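Local coordinates for SusD-like carbohydrate binding protein (Bacteroides vulgatus, PDB 3LEW) that probably binds carbohydrate nutrients at the outer membrane, as a member of the SusD family, at residues 420-432 and 442-454. Sequence-based numbering, arbitrary orientation.
Sequences VRNAYPEGPIDYI and TLKKKTQGHRFFN
Ile429 and Lys445 form a hydrogen-bonded antiparallel pair: Ile429 N donates to Lys445 O at 2.9 Å, and Lys445 N donates back to Ile429 O. Tyr431 and Leu443 repeat the exchange, making a ladder characteristic of a beta hairpin. Past the ladder, beyond Gly427 and the cis peptide before Pro428, a single backbone bond runs from Thr447 N to Glu426 O. Thr447 OG1, held between its own backbone N and carbonyl carbon (chi1 42°), donates to Pro425 O at 2.7 Å.

From Tyr424 back to Arg421 the chains part and waters take over: one bridges Asn422 O and His450 N, another Arg421 O and Phe453 O.

Among the apolar contacts, Thr447 CG2 lies against CD1 and CG2 of Ile429. The ring of Phe453 turns its edge to Arg421 O, and its CZ packs on Ala423 CB at 3.9 Å.

Charged side chains add ties at two places. Lys444 bends at chi2 to bring NZ within 2.6 Å of Asp430 OD2, a salt bridge in which NZ comes to OD2 from above the carboxylate plane. Arg421 runs extended across the His450 ring, CG 3.6 Å from the ring centroid in a CH-pi contact, with the guanidinium 11° from parallel to the imidazole. NH1 then donates almost straight to Phe452 O (3.1 Å), which lies in the guanidinium plane; NH1 also bonds to Asn71 O, and NH2 to Gly56 O. A leucine in place of Arg421 would probably leave Phe452 O without this donor and break the tie to Gly56 and Asn71.

Strand 429-434 is an outermost strand of a four-stranded mixed sheet; strand 440-448 lies inside it, next to strand 321-326. Trp308 of strand 306-309 touches Ile429 and Thr447, Lys445 NZ bonds to Val316 O and Ala319 O, and helix 68-71 meets Phe452.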
loop_
_atom_site.group_PDB
_atom_site.type_symbol
_atom_site.label_atom_id
_atom_site.label_comp_id
_atom_site.label_asym_id
_atom_site.label_seq_id
_atom_site.Cartn_x
_atom_site.Cartn_y
_atom_site.Cartn_z
ATOM N N VAL A 420 -1.560 5.131 17.280
ATOM C CA VAL A 420 -2.271 5.916 18.289
ATOM C C VAL A 420 -3.771 5.660 18.086
ATOM O O VAL A 420 -4.290 5.777 16.960
ATOM C CB VAL A 420 -2.000 7.452 18.150
ATOM C CG1 VAL A 420 -2.841 8.255 19.167
ATOM C CG2 VAL A 420 -0.513 7.749 18.354
ATOM N N ARG A 421 -4.440 5.282 19.166
ATOM C CA ARG A 421 -5.880 4.959 19.134
ATOM C C ARG A 421 -6.576 5.378 20.413
ATOM O O ARG A 421 -6.373 4.772 21.479
ATOM C CB ARG A 421 -6.102 3.458 18.949
ATOM C CG ARG A 421 -5.608 2.941 17.575
ATOM C CD ARG A 421 -5.921 1.509 17.390
ATOM N NE ARG A 421 -5.420 1.008 16.100
ATOM C CZ ARG A 421 -5.471 -0.270 15.761
ATOM N NH1 ARG A 421 -5.949 -1.164 16.627
ATOM N NH2 ARG A 421 -5.018 -0.680 14.578
ATOM N N ASN A 422 -7.455 6.356 20.285
ATOM C CA ASN A 422 -8.241 6.826 21.406
ATOM C C ASN A 422 -9.684 6.327 21.374
ATOM O O ASN A 422 -10.256 6.133 20.321
ATOM C CB ASN A 422 -8.153 8.352 21.481
ATOM C CG ASN A 422 -6.752 8.803 21.841
ATOM O OD1 ASN A 422 -6.186 8.318 22.822
ATOM N ND2 ASN A 422 -6.160 9.670 21.023
ATOM N N ALA A 423 -10.246 6.126 22.566
ATOM C CA ALA A 423 -11.606 5.640 22.744
ATOM C C ALA A 423 -12.605 6.748 22.367
ATOM O O ALA A 423 -12.434 7.887 22.758
ATOM C CB ALA A 423 -11.833 5.199 24.220
ATOM N N TYR A 424 -13.635 6.395 21.595
ATOM C CA TYR A 424 -14.742 7.296 21.264
ATOM C C TYR A 424 -15.967 6.953 22.099
ATOM O O TYR A 424 -16.280 5.771 22.277
ATOM C CB TYR A 424 -15.044 7.191 19.751
ATOM C CG TYR A 424 -15.833 8.374 19.224
ATOM C CD1 TYR A 424 -15.198 9.584 18.921
ATOM C CD2 TYR A 424 -17.201 8.315 19.105
ATOM C CE1 TYR A 424 -15.893 10.679 18.524
ATOM C CE2 TYR A 424 -17.908 9.393 18.692
ATOM C CZ TYR A 424 -17.249 10.591 18.383
ATOM O OH TYR A 424 -17.981 11.660 17.944
ATOM N N PRO A 425 -16.688 7.969 22.624
ATOM C CA PRO A 425 -17.881 7.621 23.411
ATOM C C PRO A 425 -18.963 6.925 22.572
ATOM O O PRO A 425 -18.981 7.028 21.321
ATOM C CB PRO A 425 -18.372 8.974 23.956
ATOM C CG PRO A 425 -17.846 9.993 23.030
ATOM C CD PRO A 425 -16.537 9.435 22.465
ATOM N N GLU A 426 -19.815 6.176 23.267
ATOM C CA GLU A 426 -20.926 5.467 22.656
ATOM C C GLU A 426 -22.172 6.291 22.367
ATOM O O GLU A 426 -23.067 5.824 21.664
ATOM C CB GLU A 426 -21.315 4.269 23.532
ATOM C CG GLU A 426 -20.296 3.142 23.483
ATOM C CD GLU A 426 -20.910 1.785 23.885
ATOM O OE1 GLU A 426 -21.698 1.767 24.870
ATOM O OE2 GLU A 426 -20.619 0.768 23.211
ATOM N N GLY A 427 -22.268 7.504 22.907
ATOM C CA GLY A 427 -23.457 8.326 22.672
ATOM C C GLY A 427 -24.590 7.834 23.569
ATOM O O GLY A 427 -24.377 7.628 24.760
ATOM N N PRO A 428 -25.796 7.627 23.013
ATOM C CA PRO A 428 -26.193 7.722 21.612
ATOM C C PRO A 428 -26.245 9.145 21.067
ATOM O O PRO A 428 -26.187 10.098 21.824
ATOM C CB PRO A 428 -27.604 7.122 21.622
ATOM C CG PRO A 428 -28.137 7.512 22.967
ATOM C CD PRO A 428 -26.957 7.338 23.882
ATOM N N ILE A 429 -26.371 9.248 19.755
ATOM C CA ILE A 429 -26.496 10.501 19.042
ATOM C C ILE A 429 -27.754 10.423 18.188
ATOM O O ILE A 429 -28.311 9.340 18.007
ATOM C CB ILE A 429 -25.301 10.726 18.086
ATOM C CG1 ILE A 429 -25.320 9.678 16.961
ATOM C CG2 ILE A 429 -23.991 10.682 18.883
ATOM C CD1 ILE A 429 -24.391 9.962 15.814
ATOM N N ASP A 430 -28.159 11.556 17.617
ATOM C CA ASP A 430 -29.209 11.562 16.628
ATOM C C ASP A 430 -28.688 11.315 15.238
ATOM O O ASP A 430 -27.977 12.148 14.686
ATOM C CB ASP A 430 -29.954 12.891 16.656
ATOM C CG ASP A 430 -30.808 13.024 17.875
ATOM O OD1 ASP A 430 -31.828 12.284 17.960
ATOM O OD2 ASP A 430 -30.446 13.842 18.750
ATOM N N TYR A 431 -29.083 10.186 14.662
ATOM C CA TYR A 431 -28.622 9.768 13.335
ATOM C C TYR A 431 -29.659 10.221 12.293
ATOM O O TYR A 431 -30.843 9.874 12.415
ATOM C CB TYR A 431 -28.413 8.236 13.323
ATOM C CG TYR A 431 -28.186 7.584 11.973
ATOM C CD1 TYR A 431 -27.174 8.009 11.122
ATOM C CD2 TYR A 431 -28.948 6.507 11.572
ATOM C CE1 TYR A 431 -26.976 7.414 9.880
ATOM C CE2 TYR A 431 -28.726 5.878 10.350
ATOM C CZ TYR A 431 -27.735 6.339 9.499
ATOM O OH TYR A 431 -27.532 5.686 8.281
ATOM N N ILE A 432 -29.223 11.014 11.306
ATOM C CA ILE A 432 -30.080 11.468 10.208
ATOM C C ILE A 432 -29.735 10.720 8.929
ATOM O O ILE A 432 -28.559 10.651 8.551
ATOM C CB ILE A 432 -29.913 12.996 9.949
ATOM C CG1 ILE A 432 -30.452 13.811 11.125
ATOM C CG2 ILE A 432 -30.649 13.416 8.670
ATOM C CD1 ILE A 432 -29.683 13.645 12.420
ATOM N N THR A 442 -35.029 10.565 11.462
ATOM C CA THR A 442 -34.030 10.570 12.548
ATOM C C THR A 442 -34.317 9.512 13.616
ATOM O O THR A 442 -35.471 9.322 14.001
ATOM C CB THR A 442 -33.963 11.934 13.273
ATOM O OG1 THR A 442 -33.588 12.953 12.339
ATOM C CG2 THR A 442 -32.951 11.914 14.445
ATOM N N LEU A 443 -33.240 8.873 14.103
ATOM C CA LEU A 443 -33.263 7.850 15.159
ATOM C C LEU A 443 -32.043 8.004 16.096
ATOM O O LEU A 443 -30.971 8.454 15.661
ATOM C CB LEU A 443 -33.178 6.465 14.518
ATOM C CG LEU A 443 -34.392 5.612 14.143
ATOM C CD1 LEU A 443 -35.642 6.410 13.792
ATOM C CD2 LEU A 443 -33.992 4.682 13.005
ATOM N N LYS A 444 -32.184 7.581 17.352
ATOM C CA LYS A 444 -31.052 7.512 18.280
ATOM C C LYS A 444 -30.222 6.243 18.007
ATOM O O LYS A 444 -30.771 5.147 17.927
ATOM C CB LYS A 444 -31.511 7.481 19.748
ATOM C CG LYS A 444 -32.151 8.808 20.301
ATOM C CD LYS A 444 -31.094 9.869 20.697
ATOM C CE LYS A 444 -31.713 11.205 21.147
ATOM N NZ LYS A 444 -30.799 12.370 20.870
ATOM N N LYS A 445 -28.906 6.412 17.857
ATOM C CA LYS A 445 -27.972 5.289 17.675
ATOM C C LYS A 445 -26.700 5.460 18.505
ATOM O O LYS A 445 -26.206 6.563 18.683
ATOM C CB LYS A 445 -27.555 5.167 16.200
ATOM C CG LYS A 445 -28.677 4.980 15.230
ATOM C CD LYS A 445 -29.390 3.681 15.463
ATOM C CE LYS A 445 -30.366 3.411 14.353
ATOM N NZ LYS A 445 -31.315 2.352 14.734
ATOM N N LYS A 446 -26.129 4.354 18.955
ATOM C CA LYS A 446 -24.820 4.351 19.594
ATOM C C LYS A 446 -23.698 4.478 18.573
ATOM O O LYS A 446 -23.810 3.945 17.493
ATOM C CB LYS A 446 -24.595 3.076 20.380
ATOM C CG LYS A 446 -25.430 3.053 21.658
ATOM C CD LYS A 446 -24.670 2.375 22.756
ATOM C CE LYS A 446 -25.150 0.994 22.959
ATOM N NZ LYS A 446 -26.290 0.993 23.937
ATOM N N THR A 447 -22.634 5.178 18.944
ATOM C CA THR A 447 -21.514 5.455 18.035
ATOM C C THR A 447 -20.343 4.524 18.362
ATOM O O THR A 447 -19.941 4.397 19.508
ATOM C CB THR A 447 -21.033 6.911 18.202
ATOM O OG1 THR A 447 -21.006 7.240 19.607
ATOM C CG2 THR A 447 -21.987 7.896 17.464
ATOM N N GLN A 448 -19.762 3.895 17.343
ATOM C CA GLN A 448 -18.606 3.014 17.531
ATOM C C GLN A 448 -17.324 3.609 16.965
ATOM O O GLN A 448 -17.240 3.867 15.744
ATOM C CB GLN A 448 -18.867 1.671 16.827
ATOM C CG GLN A 448 -17.786 0.612 17.039
ATOM C CD GLN A 448 -17.625 0.242 18.486
ATOM O OE1 GLN A 448 -18.595 -0.146 19.159
ATOM N NE2 GLN A 448 -16.395 0.376 18.993
ATOM N N GLY A 449 -16.323 3.742 17.837
ATOM C CA GLY A 449 -14.952 4.059 17.432
ATOM C C GLY A 449 -13.986 2.866 17.539
ATOM O O GLY A 449 -14.386 1.704 17.445
ATOM N N HIS A 450 -12.720 3.157 17.778
ATOM C CA HIS A 450 -11.720 2.100 17.912
ATOM C C HIS A 450 -12.104 1.054 18.957
ATOM O O HIS A 450 -12.804 1.358 19.933
ATOM C CB HIS A 450 -10.368 2.699 18.300
ATOM C CG HIS A 450 -9.542 3.150 17.129
ATOM N ND1 HIS A 450 -9.159 2.294 16.114
ATOM C CD2 HIS A 450 -9.020 4.369 16.811
ATOM C CE1 HIS A 450 -8.428 2.960 15.244
ATOM N NE2 HIS A 450 -8.312 4.209 15.645
ATOM N N ARG A 451 -11.604 -0.157 18.756
ATOM C CA ARG A 451 -11.862 -1.280 19.643
ATOM C C ARG A 451 -10.616 -1.872 20.300
ATOM O O ARG A 451 -10.720 -2.513 21.349
ATOM C CB ARG A 451 -12.535 -2.386 18.827
ATOM C CG ARG A 451 -13.922 -1.972 18.242
ATOM C CD ARG A 451 -14.322 -2.935 17.109
ATOM N NE ARG A 451 -14.569 -4.243 17.646
ATOM C CZ ARG A 451 -14.453 -5.406 17.018
ATOM N NH1 ARG A 451 -14.075 -5.517 15.749
ATOM N NH2 ARG A 451 -14.719 -6.497 17.713
ATOM N N PHE A 452 -9.475 -1.705 19.659
ATOM C CA PHE A 452 -8.233 -2.376 20.104
ATOM C C PHE A 452 -7.241 -1.317 20.460
ATOM O O PHE A 452 -6.741 -0.609 19.579
ATOM C CB PHE A 452 -7.745 -3.311 19.019
ATOM C CG PHE A 452 -8.786 -4.321 18.613
ATOM C CD1 PHE A 452 -9.199 -5.290 19.492
ATOM C CD2 PHE A 452 -9.345 -4.292 17.330
ATOM C CE1 PHE A 452 -10.183 -6.208 19.129
ATOM C CE2 PHE A 452 -10.288 -5.202 16.956
ATOM C CZ PHE A 452 -10.719 -6.158 17.840
ATOM N N PHE A 453 -7.013 -1.147 21.758
ATOM C CA PHE A 453 -6.244 0.009 22.263
ATOM C C PHE A 453 -4.791 -0.291 22.722
ATOM O O PHE A 453 -4.081 0.596 23.217
ATOM C CB PHE A 453 -7.006 0.589 23.473
ATOM C CG PHE A 453 -8.375 1.058 23.117
ATOM C CD1 PHE A 453 -8.538 2.196 22.360
ATOM C CD2 PHE A 453 -9.485 0.316 23.467
ATOM C CE1 PHE A 453 -9.814 2.629 21.975
ATOM C CE2 PHE A 453 -10.766 0.766 23.094
ATOM C CZ PHE A 453 -10.903 1.916 22.349
ATOM N N ASN A 454 -4.402 -1.544 22.599
ATOM C CA ASN A 454 -3.062 -2.000 22.976
ATOM C C ASN A 454 -2.751 -3.250 22.198
ATOM O O ASN A 454 -3.591 -3.739 21.437
ATOM C CB ASN A 454 -3.006 -2.273 24.477
ATOM C CG ASN A 454 -4.183 -3.073 24.942
ATOM O OD1 ASN A 454 -5.144 -2.513 25.483
ATOM N ND2 ASN A 454 -4.166 -4.366 24.674
HETATM O O HOH W 1 -4.440 3.325 23.141
HETATM O O HOH W 2 -11.931 5.962 18.192
HETATM O O HOH W 3 -14.059 3.629 20.862
HETATM O O HOH W 4 -17.343 3.904 20.622
HETATM O O HOH W 5 -18.893 0.105 21.577
#